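Long-range contacts in 432aa long hypothetical deoxyribodipyrimidine photolyase (Sulfolobus tokodaii, PDB 2E0I), which probably repairs cyclobutane pyrimidine dimers in DNA by light-driven cleavage, using one bound FAD as catalyst and a second as a likely light-harvesting antenna: residues V260-Y265 with N347-Q351; D270-N276 with L323-W329; G187-L193 with H219-I225. All blocks are in the same frame, centred on the assembly; numbering follows the deposited sequence.

Interaction 1. Residues V260-Y265 with N347-Q351; sequences VFGHCY and NGNWQ. With FAD (flavin-adenine dinucleotide), chain E.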
# COMPACT_ATOMS: atom_id res chain seq x y z
N VAL A 260 10.79 -1.44 12.75
CA VAL A 260 10.87 -2.03 11.41
C VAL A 260 11.12 -0.95 10.37
O VAL A 260 11.73 -1.21 9.33
CB VAL A 260 9.59 -2.83 11.02
CG1 VAL A 260 9.35 -3.94 12.03
CG2 VAL A 260 8.40 -1.89 10.92
N PHE A 261 10.67 0.26 10.64
CA PHE A 261 10.89 1.34 9.70
C PHE A 261 12.31 1.87 9.84
O PHE A 261 12.55 2.86 10.52
CB PHE A 261 9.89 2.46 9.94
CG PHE A 261 8.48 2.07 9.63
CD1 PHE A 261 8.14 1.64 8.35
CD2 PHE A 261 7.50 2.11 10.62
CE1 PHE A 261 6.84 1.25 8.06
CE2 PHE A 261 6.20 1.73 10.33
CZ PHE A 261 5.87 1.30 9.04
N GLY A 262 13.26 1.19 9.20
CA GLY A 262 14.64 1.62 9.28
C GLY A 262 15.59 0.51 9.70
O GLY A 262 16.77 0.56 9.37
N HIS A 263 15.08 -0.47 10.44
CA HIS A 263 15.89 -1.60 10.90
C HIS A 263 15.18 -2.90 10.56
O HIS A 263 14.03 -2.90 10.15
CB HIS A 263 16.09 -1.57 12.41
CG HIS A 263 16.66 -0.29 12.94
ND1 HIS A 263 16.99 -0.12 14.26
CD2 HIS A 263 16.92 0.89 12.33
CE1 HIS A 263 17.43 1.12 14.45
NE2 HIS A 263 17.39 1.75 13.29
N CYS A 264 15.88 -4.01 10.74
CA CYS A 264 15.31 -5.32 10.46
C CYS A 264 14.42 -5.76 11.62
O CYS A 264 14.71 -5.48 12.78
CB CYS A 264 16.42 -6.36 10.27
SG CYS A 264 17.55 -6.02 8.89
N TYR A 265 13.31 -6.43 11.30
CA TYR A 265 12.40 -6.91 12.32
C TYR A 265 13.26 -7.71 13.31
O TYR A 265 13.23 -7.46 14.51
CB TYR A 265 11.33 -7.80 11.70
CG TYR A 265 10.37 -8.39 12.69
CD1 TYR A 265 9.62 -7.56 13.53
CD2 TYR A 265 10.24 -9.76 12.83
CE1 TYR A 265 8.76 -8.10 14.47
CE2 TYR A 265 9.38 -10.32 13.77
CZ TYR A 265 8.64 -9.48 14.60
OH TYR A 265 7.82 -10.01 15.56
N ASN A 347 6.66 -2.54 4.00
CA ASN A 347 7.79 -2.91 4.84
C ASN A 347 7.72 -4.38 5.26
O ASN A 347 8.70 -5.13 5.12
CB ASN A 347 7.82 -2.03 6.09
CG ASN A 347 9.05 -2.27 6.93
OD1 ASN A 347 9.20 -3.32 7.57
ND2 ASN A 347 9.97 -1.31 6.91
N GLY A 348 6.56 -4.79 5.77
CA GLY A 348 6.35 -6.15 6.23
C GLY A 348 6.71 -7.16 5.17
O GLY A 348 7.42 -8.14 5.42
N ASN A 349 6.21 -6.92 3.96
CA ASN A 349 6.47 -7.82 2.85
C ASN A 349 7.93 -7.88 2.45
O ASN A 349 8.45 -8.97 2.20
CB ASN A 349 5.59 -7.43 1.67
CG ASN A 349 4.21 -8.07 1.73
OD1 ASN A 349 4.05 -9.24 1.38
ND2 ASN A 349 3.21 -7.31 2.17
N TRP A 350 8.61 -6.74 2.40
CA TRP A 350 10.02 -6.76 2.02
C TRP A 350 10.84 -7.57 3.01
O TRP A 350 11.63 -8.43 2.62
CB TRP A 350 10.59 -5.34 1.93
CG TRP A 350 10.36 -4.71 0.58
CD1 TRP A 350 9.34 -3.87 0.22
CD2 TRP A 350 11.13 -4.94 -0.61
NE1 TRP A 350 9.42 -3.57 -1.12
CE2 TRP A 350 10.51 -4.21 -1.66
CE3 TRP A 350 12.27 -5.69 -0.90
CZ2 TRP A 350 11.00 -4.22 -2.96
CZ3 TRP A 350 12.76 -5.70 -2.19
CH2 TRP A 350 12.12 -4.97 -3.21
N GLN A 351 10.64 -7.30 4.29
CA GLN A 351 11.39 -8.02 5.30
C GLN A 351 11.07 -9.50 5.24
O GLN A 351 11.94 -10.34 5.45
CB GLN A 351 11.07 -7.47 6.69
CG GLN A 351 11.38 -6.01 6.82
CD GLN A 351 12.10 -5.71 8.09
OE1 GLN A 351 13.08 -6.40 8.41
NE2 GLN A 351 11.65 -4.69 8.83
PA FAD E . -5.17 -9.83 -4.93
O1A FAD E . -6.32 -9.70 -5.86
O2A FAD E . -4.53 -11.11 -4.55
O5B FAD E . -6.05 -9.60 -3.59
C5B FAD E . -5.64 -10.12 -2.32
C4B FAD E . -5.85 -9.06 -1.24
O4B FAD E . -5.44 -9.54 0.05
C3B FAD E . -5.01 -7.83 -1.55
O3B FAD E . -5.82 -6.88 -2.25
C2B FAD E . -4.75 -7.30 -0.14
O2B FAD E . -5.93 -6.68 0.37
C1B FAD E . -4.48 -8.61 0.59
N9A FAD E . -3.11 -9.12 0.34
C8A FAD E . -2.75 -10.03 -0.56
N7A FAD E . -1.45 -10.30 -0.43
C5A FAD E . -0.98 -9.55 0.57
C6A FAD E . 0.27 -9.38 1.16
N6A FAD E . 1.32 -10.08 0.76
N1A FAD E . 0.39 -8.49 2.16
C2A FAD E . -0.63 -7.78 2.59
N3A FAD E . -1.83 -7.92 2.05
C4A FAD E . -2.04 -8.79 1.05
N1 FAD E . 0.21 -4.31 -0.76
C2 FAD E . -0.20 -2.99 -0.54
O2 FAD E . -1.40 -2.71 -0.46
N3 FAD E . 0.74 -1.96 -0.46
C4 FAD E . 2.10 -2.26 -0.61
O4 FAD E . 2.94 -1.37 -0.49
C4X FAD E . 2.51 -3.57 -0.85
N5 FAD E . 3.86 -3.84 -1.09
C5X FAD E . 4.29 -5.16 -1.30
C6 FAD E . 5.64 -5.40 -1.52
C7 FAD E . 6.09 -6.71 -1.70
C7M FAD E . 7.58 -6.95 -1.91
C8 FAD E . 5.18 -7.76 -1.67
C8M FAD E . 5.64 -9.21 -1.84
C9 FAD E . 3.82 -7.51 -1.45
C9A FAD E . 3.37 -6.20 -1.26
N10 FAD E . 2.01 -5.93 -1.02
C10 FAD E . 1.57 -4.60 -0.91
C1' FAD E . 1.03 -7.04 -0.92
C2' FAD E . 0.32 -7.50 -2.20
O2' FAD E . 1.28 -7.81 -3.21
C3' FAD E . -0.68 -6.47 -2.71
O3' FAD E . -1.60 -6.14 -1.66
C4' FAD E . -1.48 -7.02 -3.90
O4' FAD E . -0.60 -7.41 -4.95
C5' FAD E . -2.47 -5.97 -4.43
O5' FAD E . -3.14 -6.44 -5.60
P FAD E . -4.60 -7.13 -5.51
O1P FAD E . -5.47 -6.24 -4.71
O2P FAD E . -5.01 -7.45 -6.90
O3P FAD E . -4.32 -8.48 -4.68
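Gln-351 OE1 has two hydrogen-bond partners: Tyr-265 N donates to it over 2.9 Å with an N-H...O angle of 160°, and Thr-356 OG1 is the second. The contact lies in the helical FAD-binding domain of the photolyase fold, where helix 343-353 presents two amide side chains, one turn apart, to the loop that follows helix 238-256. Tyr-265 N approaches OE1 tilted somewhat out of the carbonyl plane, while the other end of the same amide, NE2, reaches back to Asn-347 OD1 at 3.1 Å. That bond is nearly straight and lies in both amide planes, on a lone pair of OD1, so it fixes the rotation of the two groups relative to each other. NE2 adds only a weak bond to His-263 O. A chi1 of -174°, which sets CG beside the carbonyl carbon, carries the Asn-347 amide to the loop, where ND2 donates to Val-260 O at 3.0 Å from above that carbonyl plane; ND2 is also bonded to Glu-331. The loop is thus held through its main-chain N-H and C=O groups by the side-chain amides of the helix. Val-260 crosses the Asn-347 amide at a slant, CB and CG2 touching OD1. Phe-261, centre of an inverse gamma turn, brings ring atom CE1 to within 3.9 Å of Asn-347 CB. Between these two amides along the helix, Asn-349 turns away from the loop, into the pocket of FAD chain E. Its side chain lies against the flavin ring, with CG 3.3 Å from C9 of this FAD, and reads the adenine that folds back toward the flavin in the U-shaped conformation characteristic of photolyases: OD1 accepts from N6A of FAD chain E at 2.9 Å, and ND2 donates to its N1A at 3.1 Å.

Interaction 2. Residues D270-N276 with L323-W329; sequences DNISWEN and LFVDWRW
Trp-274 lies flat over Asp-326, whose CA sits 3.7 Å from the centroid of the five-membered ring and whose carboxylate stacks on the indole, the planes 3° apart. Ile-272 CG2 covers the opposite face. This is the dense part of the contact, an aromatic cluster in which Trp-274 also meets Phe-324 and Trp-327 obliquely, CZ2 lying 3.7 Å from Trp-327 CD1. Phe-324 in turn receives Trp-274 CA over its face. Next to the cluster, Asn-276 OD1 takes Asp-326 N at 2.8 Å in an almost straight bond within the carbonyl plane, just where Asp-326 caps helix 327-337 by accepting from Arg-328 N. The Asn-276 amide also stacks on the Trp-329 ring, planes 11° apart. Toward the rim, where Asp-270 is partly exposed, the contact is thinner and rests on charge. Asp-270 OD2 meets the guanidinium edge at Arg-328 NH2, 2.7 Å away, and also accepts from Cys-264 N; Arg-328 NH1 pairs with Asp-326 OD2 at 2.6 Å, making a salt-bridge network. Helix 414-427 backs the cluster through Tyr-425 and Val-421, helix 309-322 packs Val-320 against both Trp-274 and Trp-327, and Trp-329 meets Phe-281 of helix 278-286 edge-to-face.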
# COMPACT_ATOMS: atom_id res chain seq x y z
N ASP A 270 20.84 -6.60 11.05
CA ASP A 270 21.18 -5.22 10.76
C ASP A 270 22.69 -5.16 10.49
O ASP A 270 23.25 -4.09 10.22
CB ASP A 270 20.81 -4.32 11.95
CG ASP A 270 19.48 -3.60 11.75
OD1 ASP A 270 18.99 -2.98 12.72
OD2 ASP A 270 18.94 -3.63 10.62
N ASN A 271 23.33 -6.32 10.57
CA ASN A 271 24.76 -6.44 10.36
C ASN A 271 25.15 -7.04 9.02
O ASN A 271 26.34 -7.18 8.73
CB ASN A 271 25.37 -7.28 11.47
CG ASN A 271 25.52 -6.51 12.76
OD1 ASN A 271 25.49 -7.09 13.85
ND2 ASN A 271 25.68 -5.18 12.66
N ILE A 272 24.15 -7.39 8.22
CA ILE A 272 24.42 -7.96 6.90
C ILE A 272 25.21 -6.96 6.07
O ILE A 272 24.92 -5.77 6.09
CB ILE A 272 23.11 -8.29 6.18
CG1 ILE A 272 22.39 -9.42 6.92
CG2 ILE A 272 23.39 -8.67 4.73
CD1 ILE A 272 21.09 -9.84 6.29
N SER A 273 26.22 -7.45 5.37
CA SER A 273 27.03 -6.57 4.54
C SER A 273 26.51 -6.62 3.12
O SER A 273 27.04 -7.34 2.27
CB SER A 273 28.49 -7.01 4.56
OG SER A 273 29.01 -6.90 5.87
N TRP A 274 25.46 -5.85 2.87
CA TRP A 274 24.86 -5.80 1.55
C TRP A 274 25.89 -5.33 0.53
O TRP A 274 26.53 -4.30 0.73
CB TRP A 274 23.66 -4.84 1.56
CG TRP A 274 22.64 -5.16 2.62
CD1 TRP A 274 22.49 -4.55 3.82
CD2 TRP A 274 21.67 -6.21 2.57
NE1 TRP A 274 21.48 -5.15 4.53
CE2 TRP A 274 20.96 -6.17 3.79
CE3 TRP A 274 21.33 -7.18 1.62
CZ2 TRP A 274 19.93 -7.07 4.08
CZ3 TRP A 274 20.30 -8.07 1.91
CH2 TRP A 274 19.62 -8.00 3.13
N GLU A 275 26.04 -6.08 -0.54
CA GLU A 275 26.99 -5.73 -1.58
C GLU A 275 26.60 -4.39 -2.22
O GLU A 275 27.45 -3.66 -2.72
CB GLU A 275 27.00 -6.82 -2.64
CG GLU A 275 27.98 -6.60 -3.77
CD GLU A 275 27.44 -7.08 -5.09
OE1 GLU A 275 26.50 -6.44 -5.60
OE2 GLU A 275 27.93 -8.11 -5.61
N ASN A 276 25.30 -4.08 -2.18
CA ASN A 276 24.73 -2.85 -2.75
C ASN A 276 25.39 -2.30 -4.00
O ASN A 276 25.69 -1.11 -4.07
CB ASN A 276 24.70 -1.73 -1.70
CG ASN A 276 23.63 -1.94 -0.65
OD1 ASN A 276 22.59 -2.52 -0.93
ND2 ASN A 276 23.89 -1.45 0.55
N LEU A 323 20.81 -10.13 -6.23
CA LEU A 323 21.67 -9.00 -6.58
C LEU A 323 22.31 -8.49 -5.30
O LEU A 323 23.13 -7.57 -5.32
CB LEU A 323 20.87 -7.88 -7.25
CG LEU A 323 20.17 -8.21 -8.58
CD1 LEU A 323 19.43 -6.99 -9.07
CD2 LEU A 323 21.19 -8.64 -9.62
N PHE A 324 21.92 -9.11 -4.19
CA PHE A 324 22.42 -8.77 -2.86
C PHE A 324 22.39 -7.26 -2.55
O PHE A 324 23.40 -6.65 -2.17
CB PHE A 324 23.83 -9.36 -2.70
CG PHE A 324 24.29 -9.48 -1.28
CD1 PHE A 324 23.41 -9.85 -0.27
CD2 PHE A 324 25.63 -9.24 -0.94
CE1 PHE A 324 23.85 -9.98 1.05
CE2 PHE A 324 26.08 -9.37 0.38
CZ PHE A 324 25.19 -9.74 1.38
N VAL A 325 21.21 -6.66 -2.72
CA VAL A 325 21.00 -5.24 -2.45
C VAL A 325 20.09 -5.11 -1.21
O VAL A 325 19.10 -5.83 -1.07
CB VAL A 325 20.36 -4.53 -3.66
CG1 VAL A 325 20.03 -3.10 -3.30
CG2 VAL A 325 21.31 -4.57 -4.84
N ASP A 326 20.43 -4.19 -0.32
CA ASP A 326 19.67 -3.98 0.91
C ASP A 326 18.17 -3.86 0.61
O ASP A 326 17.77 -3.10 -0.26
CB ASP A 326 20.18 -2.71 1.61
CG ASP A 326 19.63 -2.53 3.01
OD1 ASP A 326 20.11 -1.63 3.71
OD2 ASP A 326 18.71 -3.28 3.40
N TRP A 327 17.35 -4.62 1.34
CA TRP A 327 15.91 -4.57 1.13
C TRP A 327 15.31 -3.17 1.32
O TRP A 327 14.27 -2.87 0.75
CB TRP A 327 15.19 -5.56 2.04
CG TRP A 327 15.44 -5.37 3.50
CD1 TRP A 327 16.39 -6.00 4.25
CD2 TRP A 327 14.73 -4.51 4.39
NE1 TRP A 327 16.31 -5.59 5.56
CE2 TRP A 327 15.30 -4.67 5.67
CE3 TRP A 327 13.66 -3.62 4.23
CZ2 TRP A 327 14.83 -3.97 6.79
CZ3 TRP A 327 13.20 -2.92 5.34
CH2 TRP A 327 13.79 -3.10 6.61
N ARG A 328 15.96 -2.33 2.12
CA ARG A 328 15.48 -0.97 2.35
C ARG A 328 15.50 -0.18 1.05
O ARG A 328 14.66 0.69 0.85
CB ARG A 328 16.33 -0.25 3.39
CG ARG A 328 16.22 -0.82 4.79
CD ARG A 328 17.16 -0.10 5.72
NE ARG A 328 17.42 -0.86 6.95
CZ ARG A 328 18.02 -2.05 7.01
NH1 ARG A 328 18.44 -2.65 5.90
NH2 ARG A 328 18.21 -2.65 8.19
N TRP A 329 16.45 -0.47 0.18
CA TRP A 329 16.55 0.21 -1.11
C TRP A 329 15.31 -0.14 -1.94
O TRP A 329 14.65 0.73 -2.52
CB TRP A 329 17.80 -0.25 -1.86
CG TRP A 329 19.11 0.30 -1.35
CD1 TRP A 329 19.44 0.59 -0.05
CD2 TRP A 329 20.29 0.57 -2.12
NE1 TRP A 329 20.75 1.02 0.03
CE2 TRP A 329 21.29 1.02 -1.23
CE3 TRP A 329 20.59 0.48 -3.49
CZ2 TRP A 329 22.58 1.37 -1.66
CZ3 TRP A 329 21.87 0.83 -3.92
CH2 TRP A 329 22.85 1.27 -3.00

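Interaction 3. Residues G187-L193 with H219-I225; sequences GGRREGL and HLKFGTI. With FAD (flavin-adenine dinucleotide), chain F.
Arg-189 runs along the carbonyl of Thr-224, joining the first turn of helix 189-196 to the Schellman motif at Gly-223 that ends helix 217-221. Its CB lies 3.3 Å from Thr-224 O, CG and CD pass the same oxygen at similar range, and the chain, extended from CG to NE, then curls its guanidinium back at chi4 (77°). NH1 consequently donates to Thr-224 O at 2.9 Å, in the guanidinium plane and on a lone pair of the carbonyl; the same edge skirts Ile-225 CA. NH2 ends in a salt bridge with Glu-229, and Leu-193 CD1 covers one guanidinium face. At His-219, both ring nitrogens are held. NE2 gives its hydrogen to Glu-191 OE1 at 2.7 Å, on the anti side of a carboxylate turned 77° from the ring, while ND1 shares a hydrogen bond with Thr-224 OG1, also 2.7 Å long. Glu-191 OE1 accepts from Gly-187 N as well. Gly-192 has no side chain to hold the helix off, and its CA sits over the imidazole face, 3.4 Å from the centroid; Phe-53 meets the same ring edge-to-face. The turn also carries cofactor contacts: Leu-220 belongs to the pocket of one FAD, and Lys-221 reaches the other, its NZ donating to O2' of FAD chain F at 3.1 Å.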
# COMPACT_ATOMS: atom_id res chain seq x y z
N GLY A 187 -9.33 5.52 -9.50
CA GLY A 187 -9.61 5.96 -8.15
C GLY A 187 -11.09 6.10 -7.87
O GLY A 187 -11.89 5.89 -8.77
N GLY A 188 -11.45 6.43 -6.63
CA GLY A 188 -12.85 6.59 -6.27
C GLY A 188 -13.58 5.31 -5.85
O GLY A 188 -13.25 4.20 -6.30
N ARG A 189 -14.60 5.48 -5.01
CA ARG A 189 -15.40 4.37 -4.49
C ARG A 189 -16.18 3.61 -5.54
O ARG A 189 -16.36 2.41 -5.44
CB ARG A 189 -16.36 4.87 -3.43
CG ARG A 189 -17.35 3.85 -2.92
CD ARG A 189 -18.15 4.48 -1.80
NE ARG A 189 -19.16 3.61 -1.20
CZ ARG A 189 -18.90 2.64 -0.33
NH1 ARG A 189 -17.64 2.39 0.05
NH2 ARG A 189 -19.90 1.93 0.18
N ARG A 190 -16.66 4.32 -6.56
CA ARG A 190 -17.42 3.68 -7.62
C ARG A 190 -16.58 2.62 -8.34
O ARG A 190 -17.04 1.51 -8.56
CB ARG A 190 -17.90 4.71 -8.62
CG ARG A 190 -19.39 4.77 -8.75
CD ARG A 190 -19.89 6.14 -8.39
NE ARG A 190 -21.33 6.18 -8.58
CZ ARG A 190 -22.18 6.94 -7.90
NH1 ARG A 190 -23.48 6.86 -8.20
NH2 ARG A 190 -21.78 7.75 -6.93
N GLU A 191 -15.35 2.96 -8.71
CA GLU A 191 -14.47 2.00 -9.38
C GLU A 191 -14.16 0.88 -8.40
O GLU A 191 -14.08 -0.29 -8.79
CB GLU A 191 -13.14 2.66 -9.79
CG GLU A 191 -12.09 1.66 -10.32
CD GLU A 191 -10.70 2.27 -10.50
OE1 GLU A 191 -10.02 2.57 -9.50
OE2 GLU A 191 -10.28 2.45 -11.66
N GLY A 192 -13.99 1.25 -7.13
CA GLY A 192 -13.69 0.28 -6.10
C GLY A 192 -14.72 -0.83 -6.02
O GLY A 192 -14.39 -2.01 -6.04
N LEU A 193 -15.99 -0.44 -5.91
CA LEU A 193 -17.06 -1.41 -5.81
C LEU A 193 -17.16 -2.23 -7.07
O LEU A 193 -17.48 -3.41 -7.04
CB LEU A 193 -18.38 -0.70 -5.54
CG LEU A 193 -18.41 0.04 -4.19
CD1 LEU A 193 -19.65 0.91 -4.15
CD2 LEU A 193 -18.36 -0.96 -3.02
N HIS A 219 -7.67 0.79 -3.36
CA HIS A 219 -8.95 1.21 -2.81
C HIS A 219 -9.04 0.95 -1.30
O HIS A 219 -9.65 1.73 -0.56
CB HIS A 219 -10.08 0.48 -3.55
CG HIS A 219 -10.29 0.98 -4.95
ND1 HIS A 219 -11.06 2.09 -5.23
CD2 HIS A 219 -9.78 0.57 -6.13
CE1 HIS A 219 -11.02 2.33 -6.53
NE2 HIS A 219 -10.25 1.42 -7.10
N LEU A 220 -8.42 -0.14 -0.84
CA LEU A 220 -8.41 -0.47 0.58
C LEU A 220 -7.45 0.49 1.30
O LEU A 220 -7.80 1.08 2.32
CB LEU A 220 -7.95 -1.92 0.79
CG LEU A 220 -8.88 -3.01 0.24
CD1 LEU A 220 -8.18 -4.34 0.29
CD2 LEU A 220 -10.19 -3.04 1.02
N LYS A 221 -6.26 0.66 0.75
CA LYS A 221 -5.26 1.54 1.32
C LYS A 221 -5.78 2.97 1.46
O LYS A 221 -5.54 3.62 2.49
CB LYS A 221 -3.99 1.50 0.46
CG LYS A 221 -3.27 2.84 0.25
CD LYS A 221 -2.55 3.30 1.49
CE LYS A 221 -1.99 4.69 1.28
NZ LYS A 221 -1.00 5.04 2.34
N PHE A 222 -6.48 3.48 0.45
CA PHE A 222 -7.00 4.84 0.52
C PHE A 222 -8.43 4.92 1.05
O PHE A 222 -9.00 6.01 1.15
CB PHE A 222 -6.88 5.51 -0.83
CG PHE A 222 -5.50 6.05 -1.09
CD1 PHE A 222 -5.02 7.15 -0.37
CD2 PHE A 222 -4.67 5.45 -2.02
CE1 PHE A 222 -3.74 7.63 -0.56
CE2 PHE A 222 -3.38 5.92 -2.23
CZ PHE A 222 -2.91 7.02 -1.49
N GLY A 223 -8.99 3.77 1.38
CA GLY A 223 -10.33 3.71 1.95
C GLY A 223 -11.55 4.13 1.14
O GLY A 223 -12.48 4.69 1.72
N THR A 224 -11.57 3.88 -0.17
CA THR A 224 -12.75 4.23 -0.94
C THR A 224 -13.86 3.25 -0.54
O THR A 224 -15.04 3.51 -0.75
CB THR A 224 -12.48 4.16 -2.44
OG1 THR A 224 -12.03 2.84 -2.80
CG2 THR A 224 -11.43 5.19 -2.82
N ILE A 225 -13.45 2.11 0.03
CA ILE A 225 -14.39 1.10 0.55
C ILE A 225 -13.77 0.63 1.87
O ILE A 225 -12.55 0.60 1.99
CB ILE A 225 -14.56 -0.13 -0.38
CG1 ILE A 225 -13.27 -0.91 -0.49
CG2 ILE A 225 -15.00 0.31 -1.77
CD1 ILE A 225 -13.42 -2.14 -1.31
PA FAD F . 3.00 8.70 4.10
O1A FAD F . 3.45 7.36 3.67
O2A FAD F . 2.70 9.82 3.19
O5B FAD F . 4.44 9.22 4.61
C5B FAD F . 4.54 10.40 5.41
C4B FAD F . 5.97 10.64 5.89
O4B FAD F . 6.57 9.36 6.18
C3B FAD F . 6.84 11.26 4.79
O3B FAD F . 7.96 11.93 5.38
C2B FAD F . 7.31 10.00 4.05
O2B FAD F . 8.52 10.29 3.34
C1B FAD F . 7.64 9.11 5.25
N9A FAD F . 7.71 7.68 4.87
C8A FAD F . 6.79 7.00 4.20
N7A FAD F . 7.16 5.73 4.08
C5A FAD F . 8.34 5.59 4.67
C6A FAD F . 9.20 4.53 4.89
N6A FAD F . 8.91 3.32 4.41
N1A FAD F . 10.34 4.73 5.57
C2A FAD F . 10.65 5.93 6.03
N3A FAD F . 9.85 6.97 5.84
C4A FAD F . 8.70 6.84 5.17
N1 FAD F . -2.96 12.20 3.78
C2 FAD F . -3.29 13.51 4.15
O2 FAD F . -4.05 13.71 5.10
N3 FAD F . -2.71 14.59 3.48
C4 FAD F . -1.79 14.36 2.44
O4 FAD F . -1.29 15.31 1.84
C4X FAD F . -1.46 13.06 2.08
N5 FAD F . -0.49 12.82 1.09
C5X FAD F . -0.14 11.51 0.74
C6 FAD F . 0.88 11.30 -0.18
C7 FAD F . 1.31 10.00 -0.46
C7M FAD F . 2.44 9.79 -1.47
C8 FAD F . 0.71 8.92 0.18
C8M FAD F . 1.16 7.49 -0.10
C9 FAD F . -0.32 9.14 1.10
C9A FAD F . -0.74 10.44 1.38
N10 FAD F . -1.74 10.67 2.34
C10 FAD F . -2.04 11.98 2.74
C1' FAD F . -2.43 9.54 3.01
C2' FAD F . -1.62 8.97 4.18
O2' FAD F . -1.46 7.56 4.00
C3' FAD F . -2.33 9.25 5.51
O3' FAD F . -2.38 10.66 5.73
C4' FAD F . -1.60 8.58 6.67
O4' FAD F . -2.40 8.68 7.85
C5' FAD F . -0.24 9.24 6.92
O5' FAD F . 0.73 8.30 7.38
P FAD F . 1.68 7.55 6.33
O1P FAD F . 2.72 6.84 7.11
O2P FAD F . 0.86 6.77 5.38
O3P FAD F . 2.38 8.79 5.59

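How the interactions relate
From the N terminus, interaction 3 comes first, closing a short, mostly irregular loop between helix 189-196 and the end of helix 217-221. It is complete before the other two begin. Interaction 1 then opens just after helix 238-256 and closes on helix 343-353, and interaction 2 is nested within this largely helical excursion, tying the connection before helix 278-286 to the start of helix 327-337. Interactions 1 and 2 adjoin, joined by a probable hydrogen bond from Arg-328 NE to Gly-262 O. Interaction 3 lies on the other side of the chain's centre, its centre about 26 Å from that of interaction 1.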